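Local coordinates for tRNA (guanine(9)-N1)-methyltransferase (Schizosaccharomyces pombe, PDB 4JWH), which transfers a methyl group from S-adenosyl-L-methionine to N1 of guanosine 9 in cytoplasmic tRNA, leaving S-adenosyl-L-homocysteine as the by-product, at residues V107-F112 / Q225-E230; E180-Q185 / D206-I211; K237-E242 / K272-V277. One frame throughout, in Å; residues are numbered along the deposited sequence.

Interaction 1: V107-F112 / Q225-E230; sequences VLDCAF and QNKASE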
# COMPACT_ATOMS: atom_id res chain seq x y z
N VAL A 107 0.28 -5.03 2.51
CA VAL A 107 -1.07 -4.99 3.08
C VAL A 107 -1.72 -3.63 2.89
O VAL A 107 -1.18 -2.59 3.35
CB VAL A 107 -1.03 -5.28 4.60
CG1 VAL A 107 -2.38 -5.13 5.22
CG2 VAL A 107 -0.41 -6.66 4.90
N LEU A 108 -2.91 -3.62 2.27
CA LEU A 108 -3.76 -2.45 2.36
C LEU A 108 -4.64 -2.58 3.62
O LEU A 108 -5.49 -3.50 3.72
CB LEU A 108 -4.58 -2.26 1.08
CG LEU A 108 -3.80 -2.38 -0.24
CD1 LEU A 108 -4.68 -2.18 -1.46
CD2 LEU A 108 -2.54 -1.47 -0.28
N ASP A 109 -4.37 -1.70 4.59
CA ASP A 109 -5.09 -1.72 5.86
C ASP A 109 -6.39 -0.96 5.65
O ASP A 109 -6.42 0.27 5.65
CB ASP A 109 -4.25 -1.06 6.98
CG ASP A 109 -5.03 -0.89 8.29
OD1 ASP A 109 -6.08 -1.55 8.51
OD2 ASP A 109 -4.54 -0.12 9.13
N CYS A 110 -7.47 -1.71 5.48
CA CYS A 110 -8.75 -1.10 5.14
C CYS A 110 -9.65 -0.92 6.35
O CYS A 110 -10.85 -1.09 6.25
CB CYS A 110 -9.47 -1.90 4.05
SG CYS A 110 -8.59 -2.07 2.48
N ALA A 111 -9.08 -0.53 7.48
CA ALA A 111 -9.83 -0.34 8.72
C ALA A 111 -10.49 1.01 8.92
O ALA A 111 -11.04 1.26 10.00
CB ALA A 111 -8.92 -0.66 9.94
N PHE A 112 -10.46 1.88 7.91
CA PHE A 112 -10.84 3.31 8.15
C PHE A 112 -12.10 3.78 7.40
O PHE A 112 -12.32 4.98 7.22
CB PHE A 112 -9.67 4.25 7.81
CG PHE A 112 -8.35 3.78 8.32
CD1 PHE A 112 -8.02 3.92 9.68
CD2 PHE A 112 -7.44 3.16 7.47
CE1 PHE A 112 -6.80 3.45 10.17
CE2 PHE A 112 -6.23 2.70 7.94
CZ PHE A 112 -5.90 2.84 9.30
N GLN A 225 0.47 6.47 12.03
CA GLN A 225 1.56 6.42 12.98
C GLN A 225 1.03 6.01 14.36
O GLN A 225 1.65 5.20 15.03
CB GLN A 225 2.33 7.76 13.03
CG GLN A 225 3.49 7.83 14.07
CD GLN A 225 4.68 6.90 13.74
OE1 GLN A 225 4.98 6.63 12.59
NE2 GLN A 225 5.37 6.44 14.77
N ASN A 226 -0.12 6.56 14.76
CA ASN A 226 -0.64 6.31 16.12
C ASN A 226 -1.11 4.88 16.29
O ASN A 226 -0.93 4.27 17.33
CB ASN A 226 -1.82 7.24 16.42
CG ASN A 226 -1.35 8.64 16.83
OD1 ASN A 226 -0.23 8.81 17.28
ND2 ASN A 226 -2.19 9.65 16.60
N LYS A 227 -1.74 4.38 15.25
CA LYS A 227 -2.31 3.06 15.25
C LYS A 227 -1.20 2.02 15.41
O LYS A 227 -1.28 1.15 16.26
CB LYS A 227 -3.08 2.84 13.94
CG LYS A 227 -3.62 1.41 13.81
CD LYS A 227 -4.46 1.22 12.60
CE LYS A 227 -4.98 -0.21 12.58
NZ LYS A 227 -5.96 -0.33 11.48
N ALA A 228 -0.15 2.14 14.60
CA ALA A 228 0.95 1.17 14.62
C ALA A 228 1.76 1.24 15.92
O ALA A 228 2.13 0.20 16.45
CB ALA A 228 1.88 1.35 13.39
N SER A 229 2.00 2.46 16.43
CA SER A 229 2.68 2.62 17.74
C SER A 229 1.93 1.92 18.85
O SER A 229 2.52 1.15 19.63
CB SER A 229 2.86 4.09 18.11
OG SER A 229 3.51 4.75 17.07
N GLU A 230 0.61 2.16 18.92
CA GLU A 230 -0.21 1.51 19.95
C GLU A 230 -0.11 -0.01 19.87
O GLU A 230 -0.17 -0.69 20.89
CB GLU A 230 -1.67 1.96 19.88
CG GLU A 230 -2.54 1.63 21.10
CD GLU A 230 -3.01 0.18 21.17
OE1 GLU A 230 -3.32 -0.30 22.28
OE2 GLU A 230 -3.07 -0.49 20.13
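Lys-227 of helix 223-231 forms a salt bridge with Asp-109, the last residue of strand 105-109, in the parallel sheet of this SPOUT-type methyltransferase domain. The lysine carries most of the contact. Its CG lies anti to the backbone N (chi1 175°), and the chain stays extended from there. This carries NZ across the gap between helix and strand, and the aspartate comes to meet it from the opposite direction. OD2 of Asp-109 receives it through its syn lone pair, 2.8 Å from Lys-227 NZ. A second, weak bond joins NZ to OD1 of the same aspartate at 3.2 Å, so the ammonium group sits against both carboxylate oxygens. OD2 is also hydrogen-bonded to the hydroxyl of Tyr-191, and OD1 takes a weak bond from the backbone N of Ala-111. These bonds should limit rotation of the carboxylate. Residues of the turn after the strand flank the end of the lysine. NZ lies obliquely to the Phe-112 ring, 3.8 Å from CZ, and Lys-227 CD also passes near CZ. Phe-112 also packs near Gly-212 and Cys-224, two residues that bind S-adenosyl-L-methionine. At the exposed Ala-111, CB lies 3.4 Å from NZ of Lys-227.

Interaction 2: E180-Q185 / D206-I211; sequences EEFESQ and DKIYII. With SAH (S-adenosyl-L-homocysteine), chain C.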
# COMPACT_ATOMS: atom_id res chain seq x y z
N GLU A 180 -4.35 -9.73 13.06
CA GLU A 180 -4.91 -11.07 13.12
C GLU A 180 -4.27 -11.96 12.09
O GLU A 180 -3.78 -13.03 12.44
CB GLU A 180 -6.45 -11.05 12.95
CG GLU A 180 -7.15 -10.40 14.13
CD GLU A 180 -8.66 -10.22 13.95
OE1 GLU A 180 -9.38 -10.35 14.97
OE2 GLU A 180 -9.14 -9.92 12.83
N GLU A 181 -4.25 -11.51 10.83
CA GLU A 181 -3.73 -12.30 9.74
C GLU A 181 -2.22 -12.63 9.87
O GLU A 181 -1.79 -13.72 9.48
CB GLU A 181 -4.08 -11.63 8.40
CG GLU A 181 -3.54 -12.29 7.15
CD GLU A 181 -4.27 -13.57 6.76
OE1 GLU A 181 -3.62 -14.42 6.12
OE2 GLU A 181 -5.47 -13.72 7.08
N PHE A 182 -1.46 -11.69 10.43
CA PHE A 182 0.01 -11.84 10.58
C PHE A 182 0.52 -11.81 12.03
O PHE A 182 1.62 -11.35 12.29
CB PHE A 182 0.74 -10.78 9.74
CG PHE A 182 0.45 -10.87 8.26
CD1 PHE A 182 -0.45 -9.98 7.66
CD2 PHE A 182 1.00 -11.89 7.49
CE1 PHE A 182 -0.74 -10.08 6.29
CE2 PHE A 182 0.73 -12.00 6.12
CZ PHE A 182 -0.14 -11.10 5.51
N GLU A 183 -0.29 -12.31 12.96
CA GLU A 183 0.07 -12.38 14.39
C GLU A 183 1.44 -13.02 14.65
O GLU A 183 2.27 -12.46 15.40
CB GLU A 183 -1.03 -13.09 15.19
CG GLU A 183 -0.95 -12.88 16.72
CD GLU A 183 0.02 -13.84 17.41
OE1 GLU A 183 0.22 -14.97 16.91
OE2 GLU A 183 0.58 -13.45 18.46
N SER A 184 1.68 -14.17 14.03
CA SER A 184 2.95 -14.89 14.16
C SER A 184 4.15 -14.14 13.53
O SER A 184 5.30 -14.39 13.91
CB SER A 184 2.82 -16.28 13.54
OG SER A 184 3.07 -16.22 12.13
N GLN A 185 3.88 -13.22 12.61
CA GLN A 185 4.93 -12.45 11.95
C GLN A 185 4.89 -10.99 12.37
O GLN A 185 5.37 -10.13 11.64
CB GLN A 185 4.76 -12.52 10.42
CG GLN A 185 4.62 -13.92 9.86
CD GLN A 185 3.17 -14.34 9.67
OE1 GLN A 185 2.32 -14.08 10.51
NE2 GLN A 185 2.88 -14.98 8.55
N ASP A 206 11.74 -10.59 3.58
CA ASP A 206 11.01 -11.34 4.61
C ASP A 206 10.01 -10.46 5.38
O ASP A 206 9.32 -10.95 6.31
CB ASP A 206 11.95 -12.20 5.51
CG ASP A 206 12.86 -11.35 6.38
OD1 ASP A 206 13.25 -11.78 7.49
OD2 ASP A 206 13.18 -10.21 5.96
N LYS A 207 9.86 -9.21 4.94
CA LYS A 207 8.99 -8.27 5.66
C LYS A 207 7.61 -8.04 5.01
O LYS A 207 7.33 -8.44 3.87
CB LYS A 207 9.72 -6.93 5.90
CG LYS A 207 11.03 -7.09 6.74
CD LYS A 207 10.73 -7.34 8.20
CE LYS A 207 11.99 -7.52 9.01
NZ LYS A 207 12.91 -6.35 8.87
N ILE A 208 6.74 -7.38 5.77
CA ILE A 208 5.38 -7.23 5.37
C ILE A 208 5.11 -5.77 5.55
O ILE A 208 5.21 -5.26 6.66
CB ILE A 208 4.45 -8.12 6.23
CG1 ILE A 208 4.83 -9.60 6.05
CG2 ILE A 208 3.01 -7.86 5.88
CD1 ILE A 208 4.17 -10.52 7.07
N TYR A 209 4.81 -5.07 4.45
CA TYR A 209 4.70 -3.59 4.48
C TYR A 209 3.26 -3.21 4.44
O TYR A 209 2.54 -3.73 3.63
CB TYR A 209 5.49 -2.96 3.31
CG TYR A 209 6.95 -3.25 3.52
CD1 TYR A 209 7.69 -2.51 4.45
CD2 TYR A 209 7.57 -4.32 2.87
CE1 TYR A 209 9.04 -2.80 4.69
CE2 TYR A 209 8.90 -4.63 3.12
CZ TYR A 209 9.63 -3.87 4.03
OH TYR A 209 10.94 -4.14 4.28
N ILE A 210 2.83 -2.32 5.33
CA ILE A 210 1.43 -1.92 5.40
C ILE A 210 1.25 -0.52 4.84
O ILE A 210 1.99 0.39 5.20
CB ILE A 210 0.88 -1.96 6.84
CG1 ILE A 210 1.13 -3.34 7.49
CG2 ILE A 210 -0.63 -1.65 6.88
CD1 ILE A 210 1.16 -3.27 9.02
N ILE A 211 0.24 -0.35 3.98
CA ILE A 211 -0.22 0.97 3.52
C ILE A 211 -1.60 1.24 4.13
O ILE A 211 -2.50 0.37 4.06
CB ILE A 211 -0.31 1.04 1.98
CG1 ILE A 211 1.04 0.61 1.35
CG2 ILE A 211 -0.75 2.45 1.52
CD1 ILE A 211 1.01 0.37 -0.15
N SAH C . -3.32 10.87 7.43
CA SAH C . -3.26 9.55 6.82
CB SAH C . -3.23 9.79 5.28
CG SAH C . -2.30 8.87 4.61
SD SAH C . -2.09 8.70 2.88
C SAH C . -2.18 8.77 7.55
O SAH C . -1.46 7.93 7.08
OXT SAH C . -2.05 8.93 8.73
C5' SAH C . -2.36 6.99 2.67
C4' SAH C . -1.21 6.04 3.00
O4' SAH C . -0.13 6.16 2.12
C3' SAH C . -0.61 6.12 4.40
O3' SAH C . -1.37 5.46 5.37
C2' SAH C . 0.75 5.55 4.24
O2' SAH C . 0.66 4.17 4.38
C1' SAH C . 1.06 5.95 2.82
N9 SAH C . 1.97 7.10 2.72
C8 SAH C . 1.71 8.25 2.17
N7 SAH C . 2.74 9.05 2.17
C5 SAH C . 3.72 8.39 2.69
C6 SAH C . 5.13 8.64 3.00
N6 SAH C . 5.67 9.80 2.73
N1 SAH C . 5.82 7.67 3.57
C2 SAH C . 5.27 6.50 3.84
N3 SAH C . 4.02 6.21 3.61
C4 SAH C . 3.20 7.09 3.04
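Strand 208-212 of the parallel sheet, which leads to the cofactor pocket, begins at Ile-208, and here the turn after helix 178-181 packs on it. Phe-182 is the first residue to leave the helical conformation. Its ring and the CD1 methyl of Ile-208 make the main contact. CG1 of Ile-208 lies anti to the carbonyl carbon (chi1 -61°), and the extended chi2 carries CD1 out to the ring. CD1 comes 3.5 Å from Phe-182 CD2 and 3.9 Å from CE2 of the same ring. The other branch, CG2, lies over one face of the ring. CG of Glu-181 covers the opposite face, 3.7 Å from the ring plane and offset toward the rim. CB of Gln-185 reaches the same methyl, 3.9 Å from Ile-208 CD1. A backbone bond from Gln-185 N to Phe-182 O, 3.0 Å, closes the turn that brings both residues to the isoleucine. The contact is buried and apolar. At the far end of the segment, Ile-211 CG2 is 3.6 Å from O2' of the bound S-adenosyl-L-homocysteine. Around the contact, Phe-182 meets Phe-145 edge-to-face and touches Val-107 of strand 105-109, while Ile-208 also packs on Leu-189 of strand 189-192.

Interaction 3: K237-E242 / K272-V277; sequences KLPIDE and KAFMEV. With SAH (S-adenosyl-L-homocysteine), chain C.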
# COMPACT_ATOMS: atom_id res chain seq x y z
N LYS A 237 8.85 6.14 7.03
CA LYS A 237 8.44 6.96 5.90
C LYS A 237 9.33 6.73 4.69
O LYS A 237 10.48 6.33 4.83
CB LYS A 237 8.48 8.44 6.27
CG LYS A 237 9.88 8.97 6.50
CD LYS A 237 9.80 10.35 7.05
CE LYS A 237 11.10 10.73 7.79
NZ LYS A 237 11.27 12.17 7.47
N LEU A 238 8.79 6.99 3.51
CA LEU A 238 9.52 6.88 2.27
C LEU A 238 10.68 7.89 2.26
O LEU A 238 10.54 9.00 2.83
CB LEU A 238 8.60 7.14 1.07
CG LEU A 238 7.59 6.03 0.74
CD1 LEU A 238 6.69 6.47 -0.39
CD2 LEU A 238 8.31 4.75 0.37
N PRO A 239 11.82 7.52 1.64
CA PRO A 239 12.98 8.44 1.64
C PRO A 239 12.80 9.56 0.60
O PRO A 239 13.63 9.77 -0.29
CB PRO A 239 14.15 7.52 1.30
CG PRO A 239 13.54 6.40 0.48
CD PRO A 239 12.10 6.25 0.95
N ILE A 240 11.70 10.27 0.73
CA ILE A 240 11.27 11.24 -0.27
C ILE A 240 12.21 12.45 -0.26
O ILE A 240 12.78 12.80 -1.29
CB ILE A 240 9.80 11.65 -0.05
CG1 ILE A 240 8.88 10.60 -0.65
CG2 ILE A 240 9.51 12.98 -0.69
CD1 ILE A 240 7.42 10.97 -0.59
N ASP A 241 12.37 13.06 0.91
CA ASP A 241 13.37 14.11 1.07
C ASP A 241 14.71 13.47 0.68
O ASP A 241 14.93 12.29 0.96
CB ASP A 241 13.40 14.61 2.52
N GLU A 242 15.61 14.21 0.04
CA GLU A 242 15.47 15.64 -0.21
C GLU A 242 15.14 15.94 -1.68
O GLU A 242 15.48 17.02 -2.19
CB GLU A 242 16.78 16.36 0.19
N LYS A 272 14.71 6.72 -9.18
CA LYS A 272 14.03 6.31 -10.40
C LYS A 272 12.55 6.09 -10.16
O LYS A 272 11.73 6.45 -10.99
CB LYS A 272 14.65 5.07 -11.01
CG LYS A 272 14.34 4.97 -12.49
CD LYS A 272 15.17 3.92 -13.17
CE LYS A 272 14.68 3.76 -14.60
NZ LYS A 272 15.48 2.71 -15.31
N ALA A 273 12.22 5.45 -9.03
CA ALA A 273 10.84 5.13 -8.68
C ALA A 273 10.05 6.44 -8.50
O ALA A 273 8.95 6.60 -9.06
CB ALA A 273 10.82 4.29 -7.42
N PHE A 274 10.63 7.37 -7.75
CA PHE A 274 10.02 8.69 -7.60
C PHE A 274 9.87 9.39 -8.97
O PHE A 274 8.82 9.95 -9.27
CB PHE A 274 10.84 9.59 -6.65
CG PHE A 274 10.97 9.06 -5.25
CD1 PHE A 274 9.93 8.40 -4.64
CD2 PHE A 274 12.15 9.27 -4.53
CE1 PHE A 274 10.05 7.95 -3.33
CE2 PHE A 274 12.28 8.82 -3.22
CZ PHE A 274 11.22 8.15 -2.62
N MET A 275 10.91 9.36 -9.78
CA MET A 275 10.90 10.03 -11.09
C MET A 275 9.79 9.51 -11.99
O MET A 275 9.16 10.27 -12.75
CB MET A 275 12.27 9.97 -11.76
CG MET A 275 13.31 10.83 -11.03
SD MET A 275 14.96 10.79 -11.76
CE MET A 275 14.77 12.06 -13.03
N GLU A 276 9.48 8.23 -11.84
CA GLU A 276 8.45 7.60 -12.63
C GLU A 276 7.04 7.89 -12.08
O GLU A 276 6.11 8.13 -12.83
CB GLU A 276 8.71 6.09 -12.71
CG GLU A 276 8.09 5.41 -13.91
CD GLU A 276 8.63 5.93 -15.24
OE1 GLU A 276 9.87 5.94 -15.44
OE2 GLU A 276 7.79 6.32 -16.08
N VAL A 277 6.89 7.91 -10.76
CA VAL A 277 5.55 8.01 -10.20
C VAL A 277 5.19 9.46 -9.92
O VAL A 277 4.06 9.87 -10.08
CB VAL A 277 5.41 7.13 -8.95
CG1 VAL A 277 4.11 7.36 -8.25
CG2 VAL A 277 5.60 5.66 -9.33
N SAH C . -3.32 10.87 7.43
CA SAH C . -3.26 9.55 6.82
CB SAH C . -3.23 9.79 5.28
CG SAH C . -2.30 8.87 4.61
SD SAH C . -2.09 8.70 2.88
C SAH C . -2.18 8.77 7.55
O SAH C . -1.46 7.93 7.08
OXT SAH C . -2.05 8.93 8.73
C5' SAH C . -2.36 6.99 2.67
C4' SAH C . -1.21 6.04 3.00
O4' SAH C . -0.13 6.16 2.12
C3' SAH C . -0.61 6.12 4.40
O3' SAH C . -1.37 5.46 5.37
C2' SAH C . 0.75 5.55 4.24
O2' SAH C . 0.66 4.17 4.38
C1' SAH C . 1.06 5.95 2.82
N9 SAH C . 1.97 7.10 2.72
C8 SAH C . 1.71 8.25 2.17
N7 SAH C . 2.74 9.05 2.17
C5 SAH C . 3.72 8.39 2.69
C6 SAH C . 5.13 8.64 3.00
N6 SAH C . 5.67 9.80 2.73
N1 SAH C . 5.82 7.67 3.57
C2 SAH C . 5.27 6.50 3.84
N3 SAH C . 4.02 6.21 3.61
C4 SAH C . 3.20 7.09 3.04
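Apolar contacts join the loop 237-242 to helix 270-277 through the ring of Phe-274. CG of Phe-274 lies anti to the carbonyl carbon (chi1 -61°), which sends the ring from the helix to the loop. Ile-240 CG1 lies 3.9 Å from CZ of Phe-274 and equally far from CE1. CD of Pro-239 packs more loosely, 4.1 Å from the same CZ. A backbone oxygen also meets the ring: Pro-239 O is at the edge, near the ring plane, 3.4 Å from Phe-274 CE2. Replacing Phe-274 by alanine removes this ring and is likely to open a gap beside Ile-240 and Pro-239, although Trp-270 also touches the proline. Within the loop, Pro-239 centres an inverse gamma turn, with a weak bond of 2.7 Å from Ile-240 N to Leu-238 O. Polar contact with the ligand comes from the backbone: Leu-238 N donates to N1 of S-adenosyl-L-homocysteine at 3.0 Å, nearly straight at 173°. Two side chains add van der Waals contacts with the adenine: Leu-238 CG is 3.7 Å from N1, and Ile-240 CD1 is 3.9 Å from N6. Leu-238, an S-adenosyl-L-methionine-binding residue, places this loop in the cofactor pocket of the SPOUT methyltransferase fold, where a main-chain N-H binds the adenine.

Interactions 1 and 2 meet in the sheet, with centres about 12 Å apart. Their strands, 105-109 and 208-212, are neighbours. Val-107 O lies 2.7 Å from Ile-211 N, and Val-107 N lies 2.8 Å from Tyr-209 O, both probable hydrogen bonds. Asp-109 CB also packs on Ile-210 CG2. Interaction 3 stands apart, its centre about 22 Å from that of interaction 1 and about 24 Å from that of interaction 2. The ligand links it to interaction 2: Ile-211 borders the ribose, while Leu-238 and Ile-240 border the adenine. Interaction 1 comes close to the pocket through Phe-112, whose side chain is about 6 Å from the ligand.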